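Local coordinates for sporozoite surface protein 2 (Plasmodium vivax, PDB 4HQN) that is a sporozoite surface protein that probably acts as an adhesin, binding host-cell ligands through a metal-binding von Willebrand factor A domain, at residues 20-25 with 127-132; 103-108 with 141-146. The protein carries 4 engineered substitutions. All coordinates share one frame; numbering follows the deposited sequence.

Both contacts lie in the von Willebrand factor A domain, their centres about 14 Å apart. Contact 1 pairs strands 19-26 and 126-133 in the middle of the mixed sheet; contact 2 joins the start of helix 105-118 to helix 140-151. Along the chain the segments alternate: 20-25, 103-108, 127-132, 141-146, with helix 105-118 leading to strand 126-133 and that strand to helix 140-151. The two contacts touch directly, L131 CD2 lying 4.0 Å from M105 SD and L24 CD1 packing on the backbone of A108. Sheet and helix layer therefore pack together next to the manganese site, to which contact 2 contributes T103.

Contact 1. Residues 20-25 with 127-132; sequences DLYLLV and QLVILM
The amide of Q127 is gripped at both ends by strand 20-25: Y22 OH donates to Q127 OE1 at 2.6 Å, nearly in line with its C=O, and Q127 NE2 donates an N-H to D20 OD2 at 2.9 Å. A bend at chi2 (-64°) curls the glutamine back toward its neighbour strand; NE2 also bonds to A125 O, and the three bonds together fix the amide's rotation. D20 receives the NE2 bond on the anti side of OD2, tilted from the carboxylate plane; its OD1 makes a salt bridge with R122, which would balance this buried charge. OE1 lies in the plane of the Y22 ring, at its edge, while H115 meets that ring edge-to-face. The strands run parallel at the centre of the vWA domain's Rossmann-like sheet, joined by five backbone bonds, from L128 N to D20 O through to M132 N to L24 O. On the face bearing L21, L23 and I130, branched aliphatics fill the core: L21 CD2 meets I130 CD1 at 3.7 Å, and L23 CD1 touches both I130 CG2 and M132 CE, the flexible methionine bending at chi3 to bring its methyl within 3.6 Å. Further along, on the face carrying Y22, L24 CD1 crosses V129 CG1 at 3.8 Å, against helix 105-118.

Contact 2. Residues 103-108 with 141-146; sequences TSMTAA and YRALEV. Engineered in segment 103-108: S104 (natural residue Asn). With MN (manganese (II) ion), chain E.
The guanidinium of R142 is the flat group of this contact, and T106 CG2 approaches it obliquely, lying 3.5 Å from NH1. The two side chains cross at about a right angle, and a bend at chi3 (76°) brings the guanidinium across the threonine methyl, the arginine's aliphatic part and charged end lying at the exposed margin of the interface. T106 carries most of the contact. Its OG1, set anti to the carbonyl carbon (chi1 -63°), rests against the R142-A143 peptide, 3.2 Å from A143 N, an approach at too poor an angle for a hydrogen bond. The same methyl that touches the guanidinium also meets V146 CG1 at 3.9 Å. A143, whose small side chain lets the helices come close, brings its CB 3.6 Å from T106 OG1 and 3.9 Å from M105 SD. Both helices belong to the layer covering one side of the vWA sheet, and the loop leading into helix 105-118 carries part of the metal-ion-dependent adhesion site: T103 OG1 binds manganese at 2.2 Å, S28 and S30 and three waters completing the shell. S104, an engineered residue replacing asparagine, stands at the N-cap position and centres an inverse gamma turn, though its side chain makes no capping bond; OG bonds instead to the carbonyls of G66 and S67. M105, long and unbranched, packs on F65 and T133 of the sheet and on F170 of helix 168-175.

Contact 1. Residues 20-25 with 127-132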
ATOM      1  N   ASP A  20      -0.589   2.422   0.038  1.00 36.49           N
ATOM      2  CA  ASP A  20      -0.024   2.528  -1.299  1.00 34.60           C
ATOM      3  C   ASP A  20      -1.013   1.865  -2.219  1.00 29.44           C
ATOM      4  O   ASP A  20      -1.279   0.679  -2.094  1.00 38.81           O
ATOM      5  CB  ASP A  20       1.344   1.871  -1.388  1.00 33.78           C
ATOM      6  CG  ASP A  20       2.365   2.544  -0.490  1.00 36.73           C
ATOM      7  OD1 ASP A  20       2.219   3.767  -0.259  1.00 33.74           O
ATOM      8  OD2 ASP A  20       3.305   1.857  -0.012  1.00 36.29           O
ATOM      9  N   LEU A  21      -1.598   2.660  -3.114  1.00 33.36           N
ATOM     10  CA  LEU A  21      -2.648   2.179  -3.988  1.00 31.94           C
ATOM     11  C   LEU A  21      -2.136   2.156  -5.424  1.00 33.63           C
ATOM     12  O   LEU A  21      -1.844   3.202  -5.989  1.00 26.80           O
ATOM     13  CB  LEU A  21      -3.882   3.072  -3.871  1.00 29.24           C
ATOM     14  CG  LEU A  21      -5.201   2.627  -4.508  1.00 34.12           C
ATOM     15  CD1 LEU A  21      -6.344   3.380  -3.862  1.00 30.39           C
ATOM     16  CD2 LEU A  21      -5.220   2.809  -6.023  1.00 28.80           C
ATOM     17  N   TYR A  22      -2.035   0.957  -5.997  1.00 35.15           N
ATOM     18  CA  TYR A  22      -1.552   0.792  -7.366  1.00 29.16           C
ATOM     19  C   TYR A  22      -2.737   0.583  -8.298  1.00 24.33           C
ATOM     20  O   TYR A  22      -3.412  -0.447  -8.252  1.00 26.62           O
ATOM     21  CB  TYR A  22      -0.579  -0.387  -7.467  1.00 28.88           C
ATOM     22  CG  TYR A  22       0.512  -0.373  -6.415  1.00 32.65           C
ATOM     23  CD1 TYR A  22       0.269  -0.868  -5.137  1.00 26.99           C
ATOM     24  CD2 TYR A  22       1.787   0.110  -6.701  1.00 26.37           C
ATOM     25  CE1 TYR A  22       1.248  -0.874  -4.168  1.00 31.07           C
ATOM     26  CE2 TYR A  22       2.782   0.106  -5.731  1.00 26.40           C
ATOM     27  CZ  TYR A  22       2.500  -0.387  -4.463  1.00 30.73           C
ATOM     28  OH  TYR A  22       3.461  -0.401  -3.467  1.00 35.08           O
ATOM     29  N   LEU A  23      -3.005   1.595  -9.110  1.00 24.43           N
ATOM     30  CA  LEU A  23      -4.128   1.580 -10.041  1.00 30.09           C
ATOM     31  C   LEU A  23      -3.594   1.121 -11.406  1.00 31.67           C
ATOM     32  O   LEU A  23      -2.818   1.831 -12.046  1.00 34.25           O
ATOM     33  CB  LEU A  23      -4.755   2.973 -10.137  1.00 24.08           C
ATOM     34  CG  LEU A  23      -5.954   3.137 -11.077  1.00 29.48           C
ATOM     35  CD1 LEU A  23      -7.054   2.152 -10.762  1.00 25.05           C
ATOM     36  CD2 LEU A  23      -6.482   4.559 -11.007  1.00 28.06           C
ATOM     37  N   LEU A  24      -3.981  -0.086 -11.813  1.00 35.68           N
ATOM     38  CA  LEU A  24      -3.535  -0.680 -13.080  1.00 33.47           C
ATOM     39  C   LEU A  24      -4.691  -0.654 -14.058  1.00 26.94           C
ATOM     40  O   LEU A  24      -5.698  -1.344 -13.876  1.00 27.71           O
ATOM     41  CB  LEU A  24      -3.053  -2.125 -12.882  1.00 23.71           C
ATOM     42  CG  LEU A  24      -2.136  -2.329 -11.682  1.00 28.47           C
ATOM     43  CD1 LEU A  24      -1.665  -3.786 -11.603  1.00 22.13           C
ATOM     44  CD2 LEU A  24      -0.948  -1.361 -11.707  1.00 23.31           C
ATOM     45  N   VAL A  25      -4.543   0.173 -15.086  1.00 29.64           N
ATOM     46  CA  VAL A  25      -5.620   0.428 -16.013  1.00 28.26           C
ATOM     47  C   VAL A  25      -5.350  -0.222 -17.374  1.00 28.99           C
ATOM     48  O   VAL A  25      -4.337   0.063 -18.036  1.00 29.20           O
ATOM     49  CB  VAL A  25      -5.809   1.949 -16.214  1.00 28.30           C
ATOM     50  CG1 VAL A  25      -6.996   2.219 -17.138  1.00 21.94           C
ATOM     51  CG2 VAL A  25      -5.962   2.642 -14.870  1.00 26.83           C
ATOM     52  N   GLN A 127      -0.969  -2.366   1.214  1.00 42.16           N
ATOM     53  CA  GLN A 127      -0.642  -2.467  -0.198  1.00 39.05           C
ATOM     54  C   GLN A 127      -1.902  -2.869  -0.938  1.00 35.41           C
ATOM     55  O   GLN A 127      -2.462  -3.921  -0.688  1.00 39.01           O
ATOM     56  CB  GLN A 127       0.497  -3.468  -0.412  1.00 42.71           C
ATOM     57  CG  GLN A 127       1.773  -3.106   0.373  1.00 41.50           C
ATOM     58  CD  GLN A 127       2.386  -1.779  -0.097  1.00 39.54           C
ATOM     59  OE1 GLN A 127       2.633  -1.574  -1.284  1.00 34.93           O
ATOM     60  NE2 GLN A 127       2.640  -0.883   0.845  1.00 38.63           N
ATOM     61  N   LEU A 128      -2.368  -2.006  -1.832  1.00 31.72           N
ATOM     62  CA  LEU A 128      -3.649  -2.238  -2.481  1.00 37.74           C
ATOM     63  C   LEU A 128      -3.539  -2.032  -3.983  1.00 30.70           C
ATOM     64  O   LEU A 128      -3.151  -0.968  -4.451  1.00 33.51           O
ATOM     65  CB  LEU A 128      -4.732  -1.326  -1.896  1.00 41.22           C
ATOM     66  CG  LEU A 128      -6.044  -1.296  -2.686  1.00 37.07           C
ATOM     67  CD1 LEU A 128      -6.800  -2.625  -2.630  1.00 30.75           C
ATOM     68  CD2 LEU A 128      -6.931  -0.148  -2.216  1.00 32.16           C
ATOM     69  N   VAL A 129      -3.859  -3.081  -4.727  1.00 28.68           N
ATOM     70  CA  VAL A 129      -3.861  -3.017  -6.164  1.00 28.87           C
ATOM     71  C   VAL A 129      -5.300  -2.923  -6.602  1.00 27.06           C
ATOM     72  O   VAL A 129      -6.138  -3.721  -6.168  1.00 32.16           O
ATOM     73  CB  VAL A 129      -3.258  -4.297  -6.781  1.00 36.14           C
ATOM     74  CG1 VAL A 129      -3.476  -4.294  -8.299  1.00 30.02           C
ATOM     75  CG2 VAL A 129      -1.795  -4.388  -6.442  1.00 35.33           C
ATOM     76  N   ILE A 130      -5.591  -1.941  -7.441  1.00 29.17           N
ATOM     77  CA  ILE A 130      -6.871  -1.900  -8.138  1.00 36.85           C
ATOM     78  C   ILE A 130      -6.627  -2.204  -9.625  1.00 35.35           C
ATOM     79  O   ILE A 130      -5.972  -1.436 -10.331  1.00 31.51           O
ATOM     80  CB  ILE A 130      -7.582  -0.535  -7.970  1.00 37.31           C
ATOM     81  CG1 ILE A 130      -7.928  -0.287  -6.493  1.00 35.84           C
ATOM     82  CG2 ILE A 130      -8.820  -0.489  -8.844  1.00 35.46           C
ATOM     83  CD1 ILE A 130      -8.505   1.112  -6.216  1.00 34.22           C
ATOM     84  N   LEU A 131      -7.119  -3.359 -10.074  1.00 37.95           N
ATOM     85  CA  LEU A 131      -6.917  -3.826 -11.444  1.00 35.44           C
ATOM     86  C   LEU A 131      -8.177  -3.571 -12.248  1.00 32.32           C
ATOM     87  O   LEU A 131      -9.232  -4.145 -11.980  1.00 32.12           O
ATOM     88  CB  LEU A 131      -6.574  -5.318 -11.463  1.00 28.45           C
ATOM     89  CG  LEU A 131      -6.358  -5.954 -12.841  1.00 32.75           C
ATOM     90  CD1 LEU A 131      -5.123  -5.426 -13.548  1.00 26.43           C
ATOM     91  CD2 LEU A 131      -6.264  -7.468 -12.707  1.00 28.37           C
ATOM     92  N   MET A 132      -8.062  -2.686 -13.227  1.00 27.18           N
ATOM     93  CA  MET A 132      -9.204  -2.272 -14.031  1.00 30.62           C
ATOM     94  C   MET A 132      -9.004  -2.850 -15.431  1.00 31.50           C
ATOM     95  O   MET A 132      -8.123  -2.401 -16.161  1.00 36.03           O
ATOM     96  CB  MET A 132      -9.240  -0.733 -14.057  1.00 33.86           C
ATOM     97  CG  MET A 132     -10.541  -0.101 -14.456  1.00 45.71           C
ATOM     98  SD  MET A 132     -10.547   1.699 -14.182  1.00 48.46           S
ATOM     99  CE  MET A 132     -10.200   1.748 -12.449  1.00 45.55           C
TER

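Contact 2. Residues 103-108 with 141-146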
ATOM      1  N   THR A 103      -2.309  -6.800 -24.334  1.00 32.22           N
ATOM      2  CA  THR A 103      -2.762  -6.567 -22.977  1.00 28.39           C
ATOM      3  C   THR A 103      -1.752  -7.085 -21.951  1.00 38.74           C
ATOM      4  O   THR A 103      -1.885  -8.214 -21.454  1.00 36.38           O
ATOM      5  CB  THR A 103      -4.133  -7.250 -22.766  1.00 32.15           C
ATOM      6  OG1 THR A 103      -4.991  -6.966 -23.885  1.00 30.95           O
ATOM      7  CG2 THR A 103      -4.805  -6.775 -21.458  1.00 29.99           C
ATOM      8  N   SER A 104      -0.745  -6.259 -21.650  1.00 30.66           N
ATOM      9  CA  SER A 104       0.362  -6.637 -20.752  1.00 34.42           C
ATOM     10  C   SER A 104      -0.021  -6.659 -19.283  1.00 33.20           C
ATOM     11  O   SER A 104       0.605  -5.967 -18.469  1.00 29.21           O
ATOM     12  CB  SER A 104       1.518  -5.653 -20.888  1.00 32.12           C
ATOM     13  OG  SER A 104       2.238  -5.863 -22.075  1.00 43.95           O
ATOM     14  N   MET A 105      -1.028  -7.452 -18.939  1.00 33.65           N
ATOM     15  CA  MET A 105      -1.535  -7.480 -17.575  1.00 32.51           C
ATOM     16  C   MET A 105      -0.502  -8.034 -16.588  1.00 33.24           C
ATOM     17  O   MET A 105      -0.328  -7.487 -15.503  1.00 37.22           O
ATOM     18  CB  MET A 105      -2.832  -8.275 -17.496  1.00 34.33           C
ATOM     19  CG  MET A 105      -3.485  -8.223 -16.131  1.00 32.49           C
ATOM     20  SD  MET A 105      -4.920  -9.316 -15.998  1.00 36.18           S
ATOM     21  CE  MET A 105      -6.007  -8.485 -17.149  1.00 24.95           C
ATOM     22  N   THR A 106       0.189  -9.104 -16.975  1.00 32.17           N
ATOM     23  CA  THR A 106       1.217  -9.705 -16.133  1.00 32.27           C
ATOM     24  C   THR A 106       2.342  -8.710 -15.877  1.00 36.99           C
ATOM     25  O   THR A 106       2.846  -8.599 -14.767  1.00 35.72           O
ATOM     26  CB  THR A 106       1.811 -10.990 -16.770  1.00 30.55           C
ATOM     27  OG1 THR A 106       0.786 -11.974 -16.898  1.00 36.37           O
ATOM     28  CG2 THR A 106       2.936 -11.556 -15.912  1.00 32.54           C
ATOM     29  N   ALA A 107       2.737  -7.977 -16.909  1.00 32.55           N
ATOM     30  CA  ALA A 107       3.811  -7.007 -16.739  1.00 35.08           C
ATOM     31  C   ALA A 107       3.391  -5.846 -15.808  1.00 34.24           C
ATOM     32  O   ALA A 107       4.197  -5.367 -15.010  1.00 38.97           O
ATOM     33  CB  ALA A 107       4.300  -6.497 -18.103  1.00 33.31           C
ATOM     34  N   ALA A 108       2.130  -5.421 -15.898  1.00 30.89           N
ATOM     35  CA  ALA A 108       1.617  -4.361 -15.041  1.00 29.55           C
ATOM     36  C   ALA A 108       1.697  -4.809 -13.588  1.00 39.74           C
ATOM     37  O   ALA A 108       2.288  -4.116 -12.769  1.00 39.12           O
ATOM     38  CB  ALA A 108       0.172  -4.010 -15.397  1.00 22.13           C
ATOM     39  N   TYR A 141      -2.836 -17.702 -17.464  1.00 37.75           N
ATOM     40  CA  TYR A 141      -2.087 -18.356 -16.408  1.00 38.77           C
ATOM     41  C   TYR A 141      -1.035 -17.397 -15.877  1.00 39.86           C
ATOM     42  O   TYR A 141      -0.860 -17.280 -14.668  1.00 37.59           O
ATOM     43  CB  TYR A 141      -1.425 -19.646 -16.899  1.00 42.03           C
ATOM     44  CG  TYR A 141      -0.648 -20.370 -15.811  1.00 49.70           C
ATOM     45  CD1 TYR A 141       0.645 -19.969 -15.464  1.00 46.68           C
ATOM     46  CD2 TYR A 141      -1.210 -21.437 -15.118  1.00 47.88           C
ATOM     47  CE1 TYR A 141       1.350 -20.601 -14.467  1.00 48.94           C
ATOM     48  CE2 TYR A 141      -0.507 -22.081 -14.113  1.00 51.18           C
ATOM     49  CZ  TYR A 141       0.772 -21.658 -13.794  1.00 67.28           C
ATOM     50  OH  TYR A 141       1.485 -22.288 -12.800  1.00 71.49           O
ATOM     51  N   ARG A 142      -0.323 -16.720 -16.774  1.00 40.26           N
ATOM     52  CA  ARG A 142       0.768 -15.868 -16.325  1.00 34.93           C
ATOM     53  C   ARG A 142       0.257 -14.737 -15.425  1.00 47.36           C
ATOM     54  O   ARG A 142       0.956 -14.311 -14.499  1.00 34.58           O
ATOM     55  CB  ARG A 142       1.588 -15.329 -17.499  1.00 35.46           C
ATOM     56  CG  ARG A 142       2.289 -16.430 -18.293  1.00 39.76           C
ATOM     57  CD  ARG A 142       3.244 -15.886 -19.340  1.00 50.92           C
ATOM     58  NE  ARG A 142       4.481 -15.410 -18.738  1.00 59.64           N
ATOM     59  CZ  ARG A 142       4.759 -14.126 -18.526  1.00 62.58           C
ATOM     60  NH1 ARG A 142       3.890 -13.191 -18.898  1.00 56.39           N
ATOM     61  NH2 ARG A 142       5.909 -13.772 -17.958  1.00 60.97           N
ATOM     62  N   ALA A 143      -0.971 -14.289 -15.672  1.00 29.44           N
ATOM     63  CA  ALA A 143      -1.518 -13.146 -14.956  1.00 26.96           C
ATOM     64  C   ALA A 143      -2.073 -13.590 -13.611  1.00 34.55           C
ATOM     65  O   ALA A 143      -1.829 -12.942 -12.607  1.00 37.31           O
ATOM     66  CB  ALA A 143      -2.579 -12.458 -15.771  1.00 25.32           C
ATOM     67  N   LEU A 144      -2.799 -14.704 -13.593  1.00 34.30           N
ATOM     68  CA  LEU A 144      -3.173 -15.353 -12.333  1.00 37.38           C
ATOM     69  C   LEU A 144      -1.967 -15.631 -11.438  1.00 35.83           C
ATOM     70  O   LEU A 144      -2.026 -15.451 -10.216  1.00 38.35           O
ATOM     71  CB  LEU A 144      -3.888 -16.669 -12.605  1.00 44.36           C
ATOM     72  CG  LEU A 144      -5.309 -16.499 -13.113  1.00 51.37           C
ATOM     73  CD1 LEU A 144      -5.813 -17.791 -13.747  1.00 48.69           C
ATOM     74  CD2 LEU A 144      -6.197 -16.072 -11.954  1.00 57.27           C
ATOM     75  N   GLU A 145      -0.877 -16.078 -12.048  1.00 34.34           N
ATOM     76  CA  GLU A 145       0.305 -16.462 -11.282  1.00 35.91           C
ATOM     77  C   GLU A 145       0.856 -15.265 -10.523  1.00 46.39           C
ATOM     78  O   GLU A 145       1.163 -15.367  -9.348  1.00 41.07           O
ATOM     79  CB  GLU A 145       1.386 -17.048 -12.200  1.00 39.57           C
ATOM     80  CG  GLU A 145       2.691 -17.389 -11.499  1.00 47.90           C
ATOM     81  CD  GLU A 145       3.734 -18.000 -12.433  1.00 63.14           C
ATOM     82  OE1 GLU A 145       3.756 -17.642 -13.630  1.00 63.62           O
ATOM     83  OE2 GLU A 145       4.530 -18.845 -11.969  1.00 79.24           O
ATOM     84  N   VAL A 146       0.971 -14.121 -11.190  1.00 41.67           N
ATOM     85  CA  VAL A 146       1.646 -13.005 -10.557  1.00 42.93           C
ATOM     86  C   VAL A 146       0.721 -12.397  -9.509  1.00 37.78           C
ATOM     87  O   VAL A 146       1.159 -12.009  -8.438  1.00 38.00           O
ATOM     88  CB  VAL A 146       2.137 -11.957 -11.573  1.00 44.50           C
ATOM     89  CG1 VAL A 146       1.014 -11.569 -12.528  1.00 42.63           C
ATOM     90  CG2 VAL A 146       2.693 -10.734 -10.843  1.00 38.79           C
TER
HETATM   91 MN    MN E 301      -7.108  -6.432 -24.226  1.00 31.42          MN
HETATM   92  O   HOH W   1      -7.893  -6.612 -22.185  1.00 25.29           O
HETATM   93  O   HOH W   2      -6.521  -6.129 -26.267  1.00 31.19           O
HETATM   94  O   HOH W   3      -7.396  -8.531 -24.643  1.00 33.70           O